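Long-range contact in hypothetical protein, haloacid dehalogenase-like hydrolase (Bacillus subtilis, PDB 1NRW), which dephosphorylates phosphorylated five- and six-carbon sugars and nucleoside monophosphates in vitro, and flavin mononucleotide less readily, with magnesium as cofactor: residues 117-129 and 138-150. Sequence-based numbering, arbitrary orientation. Where two conformers were deposited one is given.
Sequences NGRELLDVELDRF and LSVLKQAAEVQYS
The ring of Phe-129 lies close on the backbone of helix 138-150, with Leu-141 O and Ala-145 N over one face. Its CE2 comes within 3.3 Å of Ala-144 CB and its CE1 within 3.4 Å of Ala-145 CA; the small methyls of both alanines let the ring come this close to the helix. Leu-141 CD2 meets CD2 of the ring, while Gln-148 CB lies at its edge, completing the hole for this knob. Replacing Phe-129 by an alanine is likely to leave a gap beside Ala-144 and Ala-145 and to take from His-20 the ring it stacks on. One turn back, Leu-126 has CG anti to its backbone N (chi1 -165°), which swings CD1 into a second hole, 3.7 Å from Lys-142 CA. Leu-122 CD1 follows, 3.8 Å from Ala-145 CB. At the far end Tyr-149 crosses Leu-121 at about a right angle, and its OH lies 3.6 Å from CA of Gly-118. The axes of 118-129 and 138-150 come within 9.3 Å at 126°, and no hydrogen bond joins them. Helix 118-132 rests through Val-124 on strands 103-108 and 172-178, whereas on helix 138-150 Gln-148, hydrogen-bonded to His-20 through OE1, has its side chain about 6 Å from that of Asp-12, a calcium ligand.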
# COMPACT_ATOMS: atom_id res chain seq x y z
N ASN A 117 14.54 3.21 14.99
CA ASN A 117 15.62 2.24 14.89
C ASN A 117 15.08 0.92 14.33
O ASN A 117 13.88 0.80 14.04
CB ASN A 117 16.32 2.02 16.25
CG ASN A 117 15.39 1.49 17.33
OD1 ASN A 117 14.49 0.69 17.07
ND2 ASN A 117 15.64 1.91 18.57
N GLY A 118 15.96 -0.06 14.17
CA GLY A 118 15.56 -1.34 13.61
C GLY A 118 14.42 -2.05 14.32
O GLY A 118 13.49 -2.54 13.68
N ARG A 119 14.49 -2.11 15.65
CA ARG A 119 13.45 -2.78 16.43
C ARG A 119 12.09 -2.12 16.21
O ARG A 119 11.08 -2.79 16.02
CB ARG A 119 13.80 -2.74 17.93
CG ARG A 119 12.68 -3.26 18.84
CD ARG A 119 12.36 -4.71 18.54
NE ARG A 119 13.53 -5.57 18.74
CZ ARG A 119 13.71 -6.73 18.13
NH1 ARG A 119 12.80 -7.19 17.28
NH2 ARG A 119 14.82 -7.43 18.35
N GLU A 120 12.09 -0.79 16.25
CA GLU A 120 10.86 -0.03 16.07
C GLU A 120 10.28 -0.20 14.67
O GLU A 120 9.08 -0.36 14.52
CB GLU A 120 11.15 1.45 16.37
CG GLU A 120 11.59 1.64 17.82
CD GLU A 120 12.27 2.97 18.09
OE1 GLU A 120 12.65 3.67 17.12
OE2 GLU A 120 12.44 3.29 19.28
N LEU A 121 11.15 -0.18 13.66
CA LEU A 121 10.70 -0.36 12.28
C LEU A 121 10.17 -1.77 12.07
O LEU A 121 9.21 -1.98 11.32
CB LEU A 121 11.84 -0.06 11.31
CG LEU A 121 12.25 1.42 11.22
CD1 LEU A 121 13.54 1.57 10.44
CD2 LEU A 121 11.12 2.22 10.57
N LEU A 122 10.77 -2.75 12.75
CA LEU A 122 10.30 -4.13 12.62
C LEU A 122 8.93 -4.25 13.28
O LEU A 122 8.08 -5.01 12.81
CB LEU A 122 11.28 -5.10 13.29
CG LEU A 122 10.96 -6.59 13.12
CD1 LEU A 122 10.96 -6.95 11.64
CD2 LEU A 122 11.98 -7.44 13.86
N ASP A 123 8.70 -3.51 14.36
CA ASP A 123 7.41 -3.57 15.02
C ASP A 123 6.32 -3.04 14.09
O ASP A 123 5.20 -3.55 14.07
CB ASP A 123 7.41 -2.78 16.33
CG ASP A 123 8.11 -3.53 17.46
OD1 ASP A 123 8.17 -4.78 17.41
OD2 ASP A 123 8.59 -2.88 18.41
N VAL A 124 6.65 -2.00 13.32
CA VAL A 124 5.68 -1.44 12.38
C VAL A 124 5.36 -2.51 11.34
O VAL A 124 4.19 -2.75 11.01
CB VAL A 124 6.24 -0.18 11.68
CG1 VAL A 124 5.26 0.29 10.59
CG2 VAL A 124 6.47 0.94 12.70
N GLU A 125 6.39 -3.17 10.83
CA GLU A 125 6.18 -4.20 9.82
C GLU A 125 5.43 -5.40 10.37
O GLU A 125 4.52 -5.92 9.72
CB GLU A 125 7.53 -4.62 9.25
CG GLU A 125 8.20 -3.51 8.47
CD GLU A 125 7.35 -3.02 7.30
OE1 GLU A 125 6.96 -1.83 7.28
OE2 GLU A 125 7.07 -3.84 6.40
N LEU A 126 5.80 -5.85 11.56
CA LEU A 126 5.11 -6.98 12.18
C LEU A 126 3.62 -6.67 12.31
O LEU A 126 2.78 -7.55 12.15
CB LEU A 126 5.71 -7.28 13.55
CG LEU A 126 5.35 -8.63 14.18
CD1 LEU A 126 5.81 -9.76 13.27
CD2 LEU A 126 6.02 -8.74 15.54
N ASP A 127 3.28 -5.41 12.59
CA ASP A 127 1.88 -5.03 12.72
C ASP A 127 1.17 -5.22 11.37
O ASP A 127 0.00 -5.62 11.33
CB ASP A 127 1.77 -3.57 13.18
CG ASP A 127 0.32 -3.10 13.33
OD1 ASP A 127 -0.47 -3.80 14.01
OD2 ASP A 127 -0.02 -2.04 12.79
N ARG A 128 1.87 -4.95 10.27
CA ARG A 128 1.29 -5.14 8.94
C ARG A 128 0.97 -6.62 8.74
O ARG A 128 -0.14 -6.97 8.33
CB ARG A 128 2.27 -4.71 7.85
CG ARG A 128 2.56 -3.22 7.72
CD ARG A 128 3.64 -3.07 6.64
NE ARG A 128 4.07 -1.70 6.36
CZ ARG A 128 3.42 -0.86 5.55
NH1 ARG A 128 2.30 -1.23 4.94
NH2 ARG A 128 3.93 0.34 5.31
N PHE A 129 1.95 -7.48 9.02
CA PHE A 129 1.80 -8.93 8.88
C PHE A 129 0.64 -9.45 9.72
O PHE A 129 -0.23 -10.16 9.22
CB PHE A 129 3.08 -9.66 9.33
CG PHE A 129 4.14 -9.81 8.28
CD1 PHE A 129 5.03 -8.77 8.00
CD2 PHE A 129 4.29 -11.03 7.60
CE1 PHE A 129 6.05 -8.93 7.07
CE2 PHE A 129 5.32 -11.20 6.66
CZ PHE A 129 6.20 -10.16 6.40
N LEU A 138 2.71 -16.48 15.09
CA LEU A 138 3.57 -15.32 15.34
C LEU A 138 5.03 -15.51 14.93
O LEU A 138 5.67 -14.56 14.47
CB LEU A 138 3.49 -14.93 16.83
CG LEU A 138 4.24 -13.69 17.35
CD1 LEU A 138 5.73 -13.99 17.48
CD2 LEU A 138 4.00 -12.51 16.42
N SER A 139 5.55 -16.72 15.09
CA SER A 139 6.94 -16.98 14.73
C SER A 139 7.14 -16.94 13.22
O SER A 139 8.17 -16.45 12.73
CB SER A 139 7.39 -18.34 15.27
OG SER A 139 6.72 -19.41 14.61
N VAL A 140 6.17 -17.45 12.47
CA VAL A 140 6.27 -17.44 11.02
C VAL A 140 6.23 -15.99 10.54
O VAL A 140 7.00 -15.59 9.67
CB VAL A 140 5.11 -18.24 10.36
CG1 VAL A 140 5.15 -18.09 8.85
CG2 VAL A 140 5.22 -19.71 10.74
N LEU A 141 5.33 -15.21 11.13
CA LEU A 141 5.19 -13.80 10.76
C LEU A 141 6.44 -12.98 11.10
O LEU A 141 6.86 -12.13 10.32
CB LEU A 141 3.98 -13.18 11.46
CG LEU A 141 2.59 -13.75 11.15
CD1 LEU A 141 1.53 -12.89 11.82
CD2 LEU A 141 2.37 -13.77 9.64
N LYS A 142 7.02 -13.22 12.27
CA LYS A 142 8.21 -12.49 12.68
C LYS A 142 9.39 -12.79 11.76
O LYS A 142 10.10 -11.88 11.33
CB LYS A 142 8.58 -12.82 14.13
CG LYS A 142 9.87 -12.15 14.61
CD LYS A 142 10.01 -12.29 16.13
CE LYS A 142 11.36 -11.78 16.62
NZ LYS A 142 12.49 -12.60 16.11
N GLN A 143 9.60 -14.07 11.46
CA GLN A 143 10.71 -14.46 10.60
C GLN A 143 10.59 -13.78 9.25
O GLN A 143 11.57 -13.29 8.69
CB GLN A 143 10.74 -15.98 10.40
CG GLN A 143 11.84 -16.43 9.44
CD GLN A 143 11.83 -17.93 9.18
OE1 GLN A 143 12.00 -18.73 10.11
NE2 GLN A 143 11.63 -18.31 7.93
N ALA A 144 9.37 -13.76 8.72
CA ALA A 144 9.12 -13.14 7.43
C ALA A 144 9.27 -11.63 7.51
O ALA A 144 9.78 -11.00 6.59
CB ALA A 144 7.72 -13.51 6.94
N ALA A 145 8.82 -11.05 8.62
CA ALA A 145 8.92 -9.60 8.82
C ALA A 145 10.39 -9.17 8.85
O ALA A 145 10.73 -8.08 8.39
CB ALA A 145 8.23 -9.19 10.12
N GLU A 146 11.24 -10.03 9.39
CA GLU A 146 12.66 -9.73 9.47
C GLU A 146 13.27 -9.78 8.07
O GLU A 146 14.08 -8.93 7.70
CB GLU A 146 13.36 -10.73 10.40
CG GLU A 146 12.76 -10.76 11.80
CD GLU A 146 13.39 -11.81 12.69
OE1 GLU A 146 13.70 -12.91 12.18
OE2 GLU A 146 13.55 -11.55 13.90
N VAL A 147 12.88 -10.77 7.28
CA VAL A 147 13.39 -10.88 5.92
C VAL A 147 12.97 -9.62 5.16
O VAL A 147 13.76 -9.03 4.43
CB VAL A 147 12.84 -12.13 5.20
CG1 VAL A 147 13.38 -12.18 3.77
CG2 VAL A 147 13.25 -13.38 5.95
N GLN A 148 11.72 -9.21 5.36
CA GLN A 148 11.19 -8.02 4.71
C GLN A 148 12.00 -6.77 5.08
O GLN A 148 12.38 -5.98 4.21
CB GLN A 148 9.75 -7.79 5.15
CG GLN A 148 9.10 -6.58 4.49
CD GLN A 148 8.93 -6.78 3.00
OE1 GLN A 148 8.35 -7.77 2.57
NE2 GLN A 148 9.43 -5.84 2.21
N TYR A 149 12.25 -6.60 6.37
CA TYR A 149 13.01 -5.45 6.84
C TYR A 149 14.42 -5.45 6.26
O TYR A 149 14.97 -4.40 5.94
CB TYR A 149 13.08 -5.45 8.36
CG TYR A 149 14.01 -4.39 8.90
CD1 TYR A 149 13.61 -3.05 8.94
CD2 TYR A 149 15.30 -4.71 9.31
CE1 TYR A 149 14.48 -2.06 9.39
CE2 TYR A 149 16.18 -3.72 9.75
CZ TYR A 149 15.76 -2.40 9.79
OH TYR A 149 16.62 -1.41 10.21
N SER A 150 15.00 -6.64 6.14
CA SER A 150 16.36 -6.77 5.63
C SER A 150 16.50 -6.27 4.20
O SER A 150 17.61 -6.02 3.73
CB SER A 150 16.83 -8.23 5.72
OG SER A 150 16.20 -9.04 4.73